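Local atomic coordinates of adenosine monophosphate-protein transferase (Pyrococcus horikoshii, PDB entry 2D16), a protein that is of unknown function but belongs to the adenosine-specific kinase family and may transfer adenosine monophosphate to protein. Residues A[23-28]-A[79-84]; A[30-35]-A[100-105]; A[34-39]-A[43-48]; A[57-60]-A[66-69]; A[140-143]-A[149-152]. One frame throughout, in Å; residues are numbered along the deposited sequence.

In the fold
From the N terminus, helix 25-39 supplies the first half of three contacts in turn. Interaction 1 closes the long loop between the start of this helix and strand 82-88. Interaction 2, begun slightly later, crosses it and reaches the loop ahead of strand 105-112. Interaction 3 overlaps interaction 2 at Arg34 and Ala35, lies within the loop closed by interaction 1, and packs the end of the helix on the neighbouring strand 44-51. Next in series, interaction 4 is nested inside both long loops and joins edge strand 56-61 to helix 64-77. Interaction 5 follows them all, closing a short local loop at helix 144-157, with its centre some 33 to 38 Å from the other centres.

Interaction 1: A[23-28]-A[79-84]; sequences NFSIFT and AGHVFV
Asn23 and His81 meet where the N-terminal end of helix 25-39, with Phe24 as its N-cap residue, lies next to the type II beta turn from Ala79 to Val82 that leads into strand 82-88. The apolar part is a CH-pi contact, in which Asn23 CA sits 3.7 Å from the centroid of the His81 imidazole, only 10° off the ring normal. The Asn23 side chain, with CG anti to the backbone N (chi1 168°), runs alongside the histidine in the same direction, and its ND2 comes within 3.8 Å of His81 CE1; the amide and ring planes differ by 43°.

Polar atoms gather at the edge of the ring. Ser25 OG lies in the ring plane, 3.1 Å from His81 CD2, while its own hydrogen bond goes to the backbone O of Asn50 in strand 44-51. A water, also at the edge, stands 2.8 Å from His81 NE2 and accepts a weak bond from Ser25 N, linking the imidazole to the first turn of the helix.

That turn is tied back on itself by Thr28 OG1, which donates to Asn23 O over 2.7 Å and meets it nearly along the C=O axis.

Interaction 2: A[30-35]-A[100-105]; sequences DDLARA and KNHPAV
His102 reaches across to Asp31 on helix 25-39 and makes most of this contact with the helix. The trans first torsion (chi1 -169°) swings the ring toward the helix, where His102 NE2 donates to Asp31 OD2 at 2.7 Å, with a bent N-H...O angle of 142°. The oxygen is tilted out of the ring plane and receives the bond on its anti lone pair, the carboxylate being turned 67° from the imidazole. Second-shell support comes from Arg34, whose NH2 forms a salt bridge with the other oxygen, Asp31 OD1, at 2.9 Å; each aspartate oxygen thus has its own partner. Leu32 runs past the same imidazole, and its CD1 lies 4.0 Å from His102 CD2.

Next, Pro103 lays its CD against one face of the imidazole, opposite the face approached by Leu32 CB. The N-H of Ala104 then points back to the ring and is bonded to His102 ND1 at 3.0 Å, inside the type I turn from His102 to Val105. Both ring nitrogens are therefore engaged, which fixes the rotation of the imidazole. At the end of the turn Val105 CG2 touches Leu32 CD2 at 4.1 Å. Leu32 also packs on Ile47 of strand 44-51, and Leu32 and Val105 both rest on Phe83 of strand 82-88, so the contact joins helix 25-39 to the loop between helix 92-100 and strand 105-112, over the five-stranded sheet.

Interaction 3: A[34-39]-A[43-48]; sequences RALLTA and IKFGIA
Leu36 is laid over the ring of Phe45, touching it first with CB and then with CD1. Leu36 CB lies 4.0 Å from Phe45 CZ, close to the far end of the ring. Leu36 CG stands beside the backbone N (chi1 -75°), and from there the branch ending in CD1 is carried over the face. At the tip, Leu36 CD1 comes to 3.8 Å from Phe45 CE1 and sits 4.1 Å from the ring centroid, 23° off the normal, making a CH-pi contact displaced toward the rim.

Leu37 takes the same phenyl ring from a different direction. Its side chain crosses that of Phe45 at about a right angle, and Leu37 CD2 touches CE2 of Phe45 at 3.8 Å in the plane of the ring. One leucine over the face and the next at the edge restrict the ring in two directions. Together they show how a helix packs on a sheet in an alpha+beta fold: helix 25-39 turns back through a short connection into strand 44-51, and Phe45 and Ile47 of that strand face the helix while Lys44 points away. Leu36 also packs on Ile85 of the neighbouring strand 82-88, and helix 92-100 adds Val95.

Nearer the connection, Ile43 packs against the helix backbone at Leu36 and Leu37. Ile43 CG2 is 3.7 Å from Leu36 O and 4.2 Å from Leu37 CD2. Away from the strand, Thr38 OG1 donates to Ala35 O at 2.7 Å, and Thr38 O accepts a hydrogen bond from Asn94 of the second subunit.

Interaction 4: A[57-60]-A[66-69]; sequences TRYT and LEAL
Tyr59 and Thr60 meet Glu67 in a small van der Waals contact involving a carboxylate, between edge strand 56-61 of the five-stranded sheet and the first turns of helix 64-77. The glutamate carries the helix side of it. Its CG, anti to the carbonyl carbon (chi1 -76°), starts a chain that stays extended to the carboxylate and lies against the strand backbone. Glu67 CG is 3.3 Å from Thr60 O, and Glu67 CD is 3.7 Å from Thr60 C. That carbonyl is already committed to the sheet, for its oxygen pairs with Ile47 N of strand 44-51.

Tyr59 comes to the same side chain at about a right angle. Glu67 OE1 lies in the plane of the phenol ring, at its edge, 3.8 Å from Tyr59 CE1, while the carboxylate is turned 45° from the ring. Nearer the helix backbone, Glu67 CB is 4.1 Å from Tyr59 CD1. A carboxylate oxygen set at a ring edge meets the slightly positive ring hydrogens and avoids the electron-rich face.

Thr60 directs its side chain to the other side of the strand, where it touches Asp30 and Ala33 of helix 25-39 and where OG1 is hydrogen-bonded to the backbone O of Asp162 of the second subunit. With an alanine in place of Glu67, a gap would probably open between helix and strand, beside the Tyr59 edge and the Thr60 carbonyl, and Asp63 N would lose its weak bond to OE2. That same OE2 lies close to Asp162 OD2 of the second subunit, so the two acids probably raise each other's affinity for a proton.

Interaction 5: A[140-143]-A[149-152]; sequences KIET and ERRE
Glu142 OE1 receives the shortest polar bond of this contact, from Arg150 NE at 2.7 Å, with an N-H...O angle of 158°. A second bond runs beside it: Arg150 NH2 donates to Glu142 OE2 at 2.9 Å and is similarly straight. The guanidinium is thus used side-on, through NE and one terminal nitrogen, each given to a different oxygen, and both oxygens accept on their syn lone pairs. The flat groups are only 21° from coplanar, so the salt bridge closes as a nearly planar, two-bonded pair that resists twisting of either group.

The two side chains meet at about a right angle. Glu142 has CG between the backbone N and the carbonyl carbon (chi1 77°) and is extended beyond it, which brings the carboxylate across to the helix. Arg150 stretches out from CG to NE, and its CD passes 3.5 Å from Glu142 OE1. A glutamine in place of Glu142 would probably lose the charge pairing and one of the two acceptors, leaving the guanidinium more freedom to turn.

At the surface, this bridge pins the loop before helix 144-157 to the helix's second turn. Glu142 directly precedes the N-cap residue Thr143, whose side chain caps a backbone N in the first turn while Gln146 OE1 accepts from Thr143 N, an exchange consistent with a capping box at the start of the helix.

Interaction 1: A[23-28]-A[79-84]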
# COMPACT_ATOMS: atom_id res chain seq x y z
N ASN A 23 15.34 -7.81 -50.24
CA ASN A 23 16.28 -6.96 -50.96
C ASN A 23 17.47 -6.64 -50.06
O ASN A 23 17.38 -6.74 -48.84
CB ASN A 23 15.55 -5.66 -51.37
CG ASN A 23 16.49 -4.58 -51.86
OD1 ASN A 23 17.07 -3.84 -51.07
ND2 ASN A 23 16.64 -4.49 -53.17
N PHE A 24 18.60 -6.29 -50.68
CA PHE A 24 19.81 -5.93 -49.94
C PHE A 24 20.26 -7.06 -49.02
O PHE A 24 20.45 -6.87 -47.81
CB PHE A 24 19.53 -4.65 -49.15
CG PHE A 24 20.77 -3.91 -48.68
CD1 PHE A 24 22.03 -4.23 -49.18
CD2 PHE A 24 20.66 -2.88 -47.76
CE1 PHE A 24 23.16 -3.53 -48.76
CE2 PHE A 24 21.78 -2.17 -47.34
CZ PHE A 24 23.04 -2.50 -47.84
N SER A 25 20.44 -8.24 -49.60
CA SER A 25 20.83 -9.44 -48.86
C SER A 25 21.92 -9.32 -47.80
O SER A 25 21.74 -9.81 -46.68
CB SER A 25 21.21 -10.55 -49.84
OG SER A 25 20.12 -10.86 -50.69
N ILE A 26 23.04 -8.68 -48.11
CA ILE A 26 24.11 -8.60 -47.11
C ILE A 26 23.71 -7.86 -45.84
O ILE A 26 24.20 -8.19 -44.76
CB ILE A 26 25.41 -7.96 -47.68
CG1 ILE A 26 25.14 -6.54 -48.19
CG2 ILE A 26 25.98 -8.86 -48.78
CD1 ILE A 26 26.39 -5.84 -48.69
N PHE A 27 22.82 -6.89 -45.96
CA PHE A 27 22.36 -6.14 -44.80
C PHE A 27 21.20 -6.87 -44.13
O PHE A 27 21.19 -7.10 -42.93
CB PHE A 27 21.87 -4.76 -45.22
CG PHE A 27 21.10 -4.03 -44.15
CD1 PHE A 27 21.77 -3.33 -43.15
CD2 PHE A 27 19.71 -4.08 -44.12
CE1 PHE A 27 21.07 -2.67 -42.14
CE2 PHE A 27 18.99 -3.43 -43.11
CZ PHE A 27 19.67 -2.73 -42.11
N THR A 28 20.22 -7.23 -44.95
CA THR A 28 19.01 -7.88 -44.49
C THR A 28 19.15 -9.22 -43.78
O THR A 28 18.44 -9.47 -42.81
CB THR A 28 18.02 -8.00 -45.65
OG1 THR A 28 17.84 -6.70 -46.23
CG2 THR A 28 16.67 -8.53 -45.18
N ALA A 79 17.10 -18.78 -56.15
CA ALA A 79 16.55 -17.50 -56.57
C ALA A 79 17.10 -16.29 -55.80
O ALA A 79 17.12 -16.28 -54.57
CB ALA A 79 15.03 -17.53 -56.45
N GLY A 80 17.54 -15.29 -56.55
CA GLY A 80 18.09 -14.09 -55.94
C GLY A 80 17.11 -13.37 -55.03
O GLY A 80 15.91 -13.28 -55.33
N HIS A 81 17.63 -12.85 -53.92
CA HIS A 81 16.89 -12.07 -52.91
C HIS A 81 15.82 -12.89 -52.15
O HIS A 81 15.02 -12.36 -51.39
CB HIS A 81 16.23 -10.89 -53.62
CG HIS A 81 17.19 -9.73 -53.67
ND1 HIS A 81 17.07 -8.70 -54.54
CD2 HIS A 81 18.30 -9.49 -52.85
CE1 HIS A 81 18.08 -7.86 -54.26
NE2 HIS A 81 18.84 -8.31 -53.25
N VAL A 82 15.80 -14.21 -52.33
CA VAL A 82 14.87 -15.04 -51.58
C VAL A 82 15.51 -15.33 -50.23
O VAL A 82 16.73 -15.51 -50.15
CB VAL A 82 14.59 -16.38 -52.31
CG1 VAL A 82 13.91 -17.36 -51.37
CG2 VAL A 82 13.72 -16.14 -53.54
N PHE A 83 14.71 -15.35 -49.17
CA PHE A 83 15.25 -15.67 -47.86
C PHE A 83 14.47 -16.82 -47.26
O PHE A 83 13.28 -16.99 -47.52
CB PHE A 83 15.27 -14.43 -46.93
CG PHE A 83 13.90 -13.86 -46.61
CD1 PHE A 83 13.15 -14.37 -45.56
CD2 PHE A 83 13.41 -12.78 -47.33
CE1 PHE A 83 11.91 -13.80 -45.22
CE2 PHE A 83 12.18 -12.20 -47.00
CZ PHE A 83 11.43 -12.71 -45.94
N VAL A 84 15.18 -17.64 -46.49
CA VAL A 84 14.59 -18.80 -45.85
C VAL A 84 14.84 -18.77 -44.35
O VAL A 84 15.98 -18.57 -43.90
CB VAL A 84 15.19 -20.12 -46.39
CG1 VAL A 84 14.59 -21.31 -45.64
CG2 VAL A 84 14.92 -20.25 -47.89
O HOH W 1 21.35 -7.36 -52.65

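Interaction 2: A[30-35]-A[100-105]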
# COMPACT_ATOMS: atom_id res chain seq x y z
N ASP A 30 21.34 -10.20 -41.77
CA ASP A 30 21.69 -9.91 -40.38
C ASP A 30 20.61 -9.09 -39.68
O ASP A 30 20.23 -9.40 -38.55
CB ASP A 30 23.00 -9.12 -40.31
CG ASP A 30 24.24 -10.00 -40.40
OD1 ASP A 30 24.12 -11.21 -40.67
OD2 ASP A 30 25.35 -9.45 -40.21
N ASP A 31 20.12 -8.05 -40.34
CA ASP A 31 19.12 -7.18 -39.74
C ASP A 31 17.79 -7.87 -39.45
O ASP A 31 17.16 -7.61 -38.43
CB ASP A 31 18.90 -5.95 -40.62
CG ASP A 31 18.33 -4.79 -39.84
OD1 ASP A 31 19.05 -4.27 -38.96
OD2 ASP A 31 17.18 -4.39 -40.10
N LEU A 32 17.37 -8.75 -40.36
CA LEU A 32 16.11 -9.47 -40.15
C LEU A 32 16.31 -10.48 -39.02
O LEU A 32 15.38 -10.76 -38.25
CB LEU A 32 15.69 -10.16 -41.45
CG LEU A 32 14.33 -10.87 -41.49
CD1 LEU A 32 13.23 -9.98 -40.92
CD2 LEU A 32 14.03 -11.27 -42.93
N ALA A 33 17.51 -11.02 -38.91
CA ALA A 33 17.80 -11.98 -37.84
C ALA A 33 17.64 -11.26 -36.50
O ALA A 33 17.03 -11.78 -35.57
CB ALA A 33 19.22 -12.54 -37.98
N ARG A 34 18.20 -10.05 -36.41
CA ARG A 34 18.10 -9.27 -35.18
C ARG A 34 16.63 -8.99 -34.87
O ARG A 34 16.21 -9.05 -33.71
CB ARG A 34 18.88 -7.96 -35.31
CG ARG A 34 20.40 -8.12 -35.26
CD ARG A 34 21.11 -6.77 -35.10
NE ARG A 34 21.04 -5.95 -36.30
CZ ARG A 34 21.91 -6.01 -37.31
NH1 ARG A 34 22.93 -6.87 -37.26
NH2 ARG A 34 21.76 -5.23 -38.37
N ALA A 35 15.85 -8.69 -35.90
CA ALA A 35 14.43 -8.41 -35.72
C ALA A 35 13.70 -9.63 -35.16
O ALA A 35 12.85 -9.50 -34.28
CB ALA A 35 13.82 -7.97 -37.04
N LYS A 100 7.04 -8.95 -42.08
CA LYS A 100 6.35 -8.08 -43.03
C LYS A 100 6.69 -6.61 -42.78
O LYS A 100 6.70 -5.80 -43.72
CB LYS A 100 4.82 -8.27 -42.93
CG LYS A 100 4.33 -9.60 -43.48
CD LYS A 100 2.81 -9.76 -43.36
CE LYS A 100 2.36 -9.78 -41.91
NZ LYS A 100 0.91 -10.11 -41.76
N ASN A 101 6.98 -6.27 -41.53
CA ASN A 101 7.30 -4.89 -41.17
C ASN A 101 8.74 -4.50 -41.46
O ASN A 101 9.09 -3.32 -41.33
CB ASN A 101 6.98 -4.64 -39.70
CG ASN A 101 5.50 -4.79 -39.37
OD1 ASN A 101 4.64 -4.48 -40.20
ND2 ASN A 101 5.20 -5.25 -38.16
N HIS A 102 9.58 -5.45 -41.83
CA HIS A 102 10.98 -5.12 -42.11
C HIS A 102 11.07 -4.32 -43.41
O HIS A 102 10.49 -4.71 -44.43
CB HIS A 102 11.84 -6.38 -42.20
CG HIS A 102 13.30 -6.09 -42.20
ND1 HIS A 102 13.98 -5.71 -43.34
CD2 HIS A 102 14.21 -6.07 -41.20
CE1 HIS A 102 15.24 -5.46 -43.04
NE2 HIS A 102 15.41 -5.68 -41.74
N PRO A 103 11.80 -3.20 -43.38
CA PRO A 103 11.96 -2.32 -44.56
C PRO A 103 12.60 -2.91 -45.81
O PRO A 103 12.49 -2.31 -46.89
CB PRO A 103 12.74 -1.14 -44.00
CG PRO A 103 13.62 -1.78 -42.96
CD PRO A 103 12.65 -2.73 -42.27
N ALA A 104 13.25 -4.06 -45.70
CA ALA A 104 13.89 -4.67 -46.86
C ALA A 104 13.16 -5.94 -47.32
O ALA A 104 13.65 -6.68 -48.18
CB ALA A 104 15.36 -4.98 -46.56
N VAL A 105 11.98 -6.18 -46.75
CA VAL A 105 11.19 -7.34 -47.13
C VAL A 105 10.10 -6.91 -48.09
O VAL A 105 9.39 -5.94 -47.83
CB VAL A 105 10.56 -8.01 -45.89
CG1 VAL A 105 9.50 -9.03 -46.33
CG2 VAL A 105 11.64 -8.71 -45.08

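Interaction 3: A[34-39]-A[43-48]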
# COMPACT_ATOMS: atom_id res chain seq x y z
N ARG A 34 18.20 -10.05 -36.41
CA ARG A 34 18.10 -9.27 -35.18
C ARG A 34 16.63 -8.99 -34.87
O ARG A 34 16.21 -9.05 -33.71
CB ARG A 34 18.88 -7.96 -35.31
CG ARG A 34 20.40 -8.12 -35.26
CD ARG A 34 21.11 -6.77 -35.10
NE ARG A 34 21.04 -5.95 -36.30
CZ ARG A 34 21.91 -6.01 -37.31
NH1 ARG A 34 22.93 -6.87 -37.26
NH2 ARG A 34 21.76 -5.23 -38.37
N ALA A 35 15.85 -8.69 -35.90
CA ALA A 35 14.43 -8.41 -35.72
C ALA A 35 13.70 -9.63 -35.16
O ALA A 35 12.85 -9.50 -34.28
CB ALA A 35 13.82 -7.97 -37.04
N LEU A 36 14.02 -10.81 -35.67
CA LEU A 36 13.37 -12.04 -35.20
C LEU A 36 13.60 -12.26 -33.71
O LEU A 36 12.72 -12.77 -33.00
CB LEU A 36 13.87 -13.25 -35.99
CG LEU A 36 13.32 -13.39 -37.41
CD1 LEU A 36 14.05 -14.48 -38.17
CD2 LEU A 36 11.82 -13.69 -37.33
N LEU A 37 14.78 -11.88 -33.22
CA LEU A 37 15.07 -12.04 -31.80
C LEU A 37 14.12 -11.22 -30.91
O LEU A 37 13.89 -11.57 -29.76
CB LEU A 37 16.52 -11.63 -31.51
CG LEU A 37 17.57 -12.58 -32.07
CD1 LEU A 37 18.95 -11.94 -32.03
CD2 LEU A 37 17.54 -13.88 -31.27
N THR A 38 13.56 -10.14 -31.46
CA THR A 38 12.65 -9.30 -30.69
C THR A 38 11.20 -9.80 -30.68
O THR A 38 10.39 -9.34 -29.88
CB THR A 38 12.62 -7.84 -31.22
OG1 THR A 38 11.87 -7.79 -32.45
CG2 THR A 38 14.03 -7.33 -31.47
N ALA A 39 10.89 -10.75 -31.55
CA ALA A 39 9.53 -11.28 -31.65
C ALA A 39 9.10 -12.19 -30.51
O ALA A 39 8.01 -12.02 -29.96
CB ALA A 39 9.35 -11.99 -32.98
N ILE A 43 13.45 -17.64 -28.95
CA ILE A 43 13.33 -18.13 -30.31
C ILE A 43 14.70 -18.62 -30.80
O ILE A 43 15.72 -17.98 -30.56
CB ILE A 43 12.80 -17.01 -31.26
CG1 ILE A 43 12.54 -17.57 -32.66
CG2 ILE A 43 13.78 -15.85 -31.31
CD1 ILE A 43 11.82 -16.59 -33.59
N LYS A 44 14.72 -19.78 -31.45
CA LYS A 44 15.95 -20.35 -32.00
C LYS A 44 15.72 -20.47 -33.49
O LYS A 44 14.69 -20.99 -33.93
CB LYS A 44 16.22 -21.73 -31.38
CG LYS A 44 16.54 -21.68 -29.89
CD LYS A 44 17.76 -20.81 -29.62
CE LYS A 44 18.06 -20.72 -28.13
NZ LYS A 44 19.25 -19.86 -27.84
N PHE A 45 16.67 -20.00 -34.29
CA PHE A 45 16.47 -20.03 -35.72
C PHE A 45 17.71 -19.90 -36.58
O PHE A 45 18.81 -19.59 -36.11
CB PHE A 45 15.53 -18.89 -36.10
CG PHE A 45 16.15 -17.52 -35.93
CD1 PHE A 45 16.80 -16.90 -37.00
CD2 PHE A 45 16.14 -16.89 -34.69
CE1 PHE A 45 17.43 -15.67 -36.83
CE2 PHE A 45 16.78 -15.66 -34.51
CZ PHE A 45 17.43 -15.05 -35.59
N GLY A 46 17.49 -20.13 -37.87
CA GLY A 46 18.52 -19.99 -38.87
C GLY A 46 17.86 -19.22 -40.00
O GLY A 46 16.68 -19.44 -40.29
N ILE A 47 18.59 -18.29 -40.60
CA ILE A 47 18.06 -17.53 -41.72
C ILE A 47 19.14 -17.43 -42.79
O ILE A 47 20.31 -17.20 -42.48
CB ILE A 47 17.59 -16.10 -41.31
CG1 ILE A 47 17.04 -15.36 -42.54
CG2 ILE A 47 18.73 -15.30 -40.69
CD1 ILE A 47 16.48 -13.98 -42.24
N ALA A 48 18.75 -17.66 -44.04
CA ALA A 48 19.67 -17.59 -45.16
C ALA A 48 19.01 -16.75 -46.25
O ALA A 48 17.79 -16.78 -46.40
CB ALA A 48 19.97 -18.98 -45.68

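Interaction 4: A[57-60]-A[66-69]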
# COMPACT_ATOMS: atom_id res chain seq x y z
N THR A 57 24.91 -17.55 -51.01
CA THR A 57 23.83 -17.68 -50.03
C THR A 57 24.42 -17.24 -48.70
O THR A 57 25.36 -17.87 -48.19
CB THR A 57 23.33 -19.14 -49.92
OG1 THR A 57 22.67 -19.51 -51.13
CG2 THR A 57 22.36 -19.29 -48.75
N ARG A 58 23.90 -16.15 -48.16
CA ARG A 58 24.36 -15.62 -46.88
C ARG A 58 23.51 -16.22 -45.78
O ARG A 58 22.36 -16.61 -46.03
CB ARG A 58 24.20 -14.09 -46.85
CG ARG A 58 24.80 -13.38 -48.04
CD ARG A 58 26.31 -13.55 -48.08
NE ARG A 58 26.92 -12.66 -49.05
CZ ARG A 58 28.21 -12.34 -49.05
NH1 ARG A 58 29.02 -12.85 -48.13
NH2 ARG A 58 28.70 -11.50 -49.96
N TYR A 59 24.04 -16.29 -44.57
CA TYR A 59 23.27 -16.86 -43.47
C TYR A 59 23.75 -16.44 -42.09
O TYR A 59 24.88 -15.97 -41.92
CB TYR A 59 23.27 -18.38 -43.57
CG TYR A 59 24.58 -19.01 -43.15
CD1 TYR A 59 24.82 -19.35 -41.82
CD2 TYR A 59 25.59 -19.24 -44.08
CE1 TYR A 59 26.04 -19.91 -41.42
CE2 TYR A 59 26.81 -19.80 -43.70
CZ TYR A 59 27.03 -20.13 -42.36
OH TYR A 59 28.23 -20.67 -41.97
N THR A 60 22.95 -16.57 -41.07
CA THR A 60 23.20 -16.29 -39.66
C THR A 60 22.00 -16.81 -38.88
O THR A 60 21.18 -17.57 -39.42
CB THR A 60 23.39 -14.78 -39.40
OG1 THR A 60 23.71 -14.57 -38.02
CG2 THR A 60 22.12 -14.01 -39.74
N LEU A 66 19.92 -25.20 -37.39
CA LEU A 66 18.93 -24.51 -38.20
C LEU A 66 19.60 -23.58 -39.20
O LEU A 66 19.05 -23.32 -40.28
CB LEU A 66 17.94 -23.74 -37.31
CG LEU A 66 17.09 -24.65 -36.42
CD1 LEU A 66 16.15 -23.81 -35.58
CD2 LEU A 66 16.30 -25.63 -37.29
N GLU A 67 20.78 -23.08 -38.86
CA GLU A 67 21.51 -22.20 -39.77
C GLU A 67 22.00 -23.02 -40.97
O GLU A 67 21.86 -22.61 -42.12
CB GLU A 67 22.70 -21.55 -39.06
CG GLU A 67 22.31 -20.42 -38.11
CD GLU A 67 23.49 -19.86 -37.35
OE1 GLU A 67 24.56 -19.70 -37.96
OE2 GLU A 67 23.33 -19.57 -36.15
N ALA A 68 22.56 -24.19 -40.69
CA ALA A 68 23.06 -25.06 -41.76
C ALA A 68 21.91 -25.46 -42.68
O ALA A 68 22.05 -25.45 -43.91
CB ALA A 68 23.72 -26.30 -41.16
N LEU A 69 20.76 -25.80 -42.10
CA LEU A 69 19.60 -26.20 -42.88
C LEU A 69 18.98 -25.05 -43.67
O LEU A 69 18.54 -25.25 -44.80
CB LEU A 69 18.53 -26.82 -41.96
CG LEU A 69 18.80 -28.26 -41.52
CD1 LEU A 69 17.76 -28.70 -40.50
CD2 LEU A 69 18.78 -29.17 -42.74

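Interaction 5: A[140-143]-A[149-152]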
# COMPACT_ATOMS: atom_id res chain seq x y z
N LYS A 140 -12.36 -31.30 -49.05
CA LYS A 140 -13.71 -31.36 -48.50
C LYS A 140 -13.97 -30.15 -47.63
O LYS A 140 -13.06 -29.62 -47.00
CB LYS A 140 -13.89 -32.64 -47.66
CG LYS A 140 -13.92 -33.93 -48.47
CD LYS A 140 -15.05 -33.91 -49.50
CE LYS A 140 -15.16 -35.24 -50.22
NZ LYS A 140 -13.88 -35.62 -50.88
N ILE A 141 -15.22 -29.70 -47.60
CA ILE A 141 -15.61 -28.56 -46.78
C ILE A 141 -16.08 -29.07 -45.43
O ILE A 141 -16.86 -30.03 -45.36
CB ILE A 141 -16.74 -27.75 -47.45
CG1 ILE A 141 -16.25 -27.18 -48.79
CG2 ILE A 141 -17.20 -26.62 -46.53
CD1 ILE A 141 -17.33 -26.53 -49.63
N GLU A 142 -15.60 -28.45 -44.36
CA GLU A 142 -15.94 -28.84 -43.00
C GLU A 142 -17.44 -28.89 -42.73
O GLU A 142 -18.22 -28.13 -43.30
CB GLU A 142 -15.29 -27.87 -42.00
CG GLU A 142 -16.02 -26.53 -41.89
CD GLU A 142 -15.39 -25.60 -40.88
OE1 GLU A 142 -14.75 -26.08 -39.92
OE2 GLU A 142 -15.54 -24.37 -41.04
N THR A 143 -17.83 -29.80 -41.84
CA THR A 143 -19.23 -29.95 -41.44
C THR A 143 -19.43 -29.06 -40.22
O THR A 143 -18.46 -28.56 -39.65
CB THR A 143 -19.54 -31.40 -41.04
OG1 THR A 143 -18.72 -31.78 -39.92
CG2 THR A 143 -19.28 -32.35 -42.20
N GLU A 149 -15.69 -28.58 -33.39
CA GLU A 149 -14.46 -29.24 -32.96
C GLU A 149 -13.24 -28.33 -33.04
O GLU A 149 -12.44 -28.28 -32.11
CB GLU A 149 -14.20 -30.50 -33.79
CG GLU A 149 -15.24 -31.59 -33.63
CD GLU A 149 -14.92 -32.80 -34.48
OE1 GLU A 149 -13.80 -33.34 -34.35
OE2 GLU A 149 -15.79 -33.22 -35.28
N ARG A 150 -13.08 -27.62 -34.16
CA ARG A 150 -11.92 -26.76 -34.29
C ARG A 150 -11.96 -25.59 -33.33
O ARG A 150 -10.93 -25.16 -32.82
CB ARG A 150 -11.76 -26.26 -35.74
CG ARG A 150 -12.86 -25.38 -36.29
CD ARG A 150 -12.42 -24.85 -37.66
NE ARG A 150 -13.48 -24.18 -38.41
CZ ARG A 150 -13.90 -22.94 -38.20
NH1 ARG A 150 -13.36 -22.20 -37.25
NH2 ARG A 150 -14.87 -22.43 -38.95
N ARG A 151 -13.16 -25.08 -33.06
CA ARG A 151 -13.30 -23.97 -32.14
C ARG A 151 -12.98 -24.40 -30.72
O ARG A 151 -12.40 -23.63 -29.95
CB ARG A 151 -14.70 -23.36 -32.27
CG ARG A 151 -14.81 -22.54 -33.55
CD ARG A 151 -16.22 -22.15 -33.93
NE ARG A 151 -16.18 -21.22 -35.05
CZ ARG A 151 -17.24 -20.85 -35.78
NH1 ARG A 151 -18.44 -21.34 -35.51
NH2 ARG A 151 -17.08 -19.98 -36.77
N GLU A 152 -13.34 -25.63 -30.36
CA GLU A 152 -13.04 -26.13 -29.03
C GLU A 152 -11.54 -26.34 -28.92
O GLU A 152 -10.93 -26.05 -27.89
CB GLU A 152 -13.76 -27.46 -28.77
CG GLU A 152 -15.24 -27.34 -28.46
CD GLU A 152 -15.87 -28.67 -28.09
OE1 GLU A 152 -15.32 -29.36 -27.20
OE2 GLU A 152 -16.91 -29.03 -28.68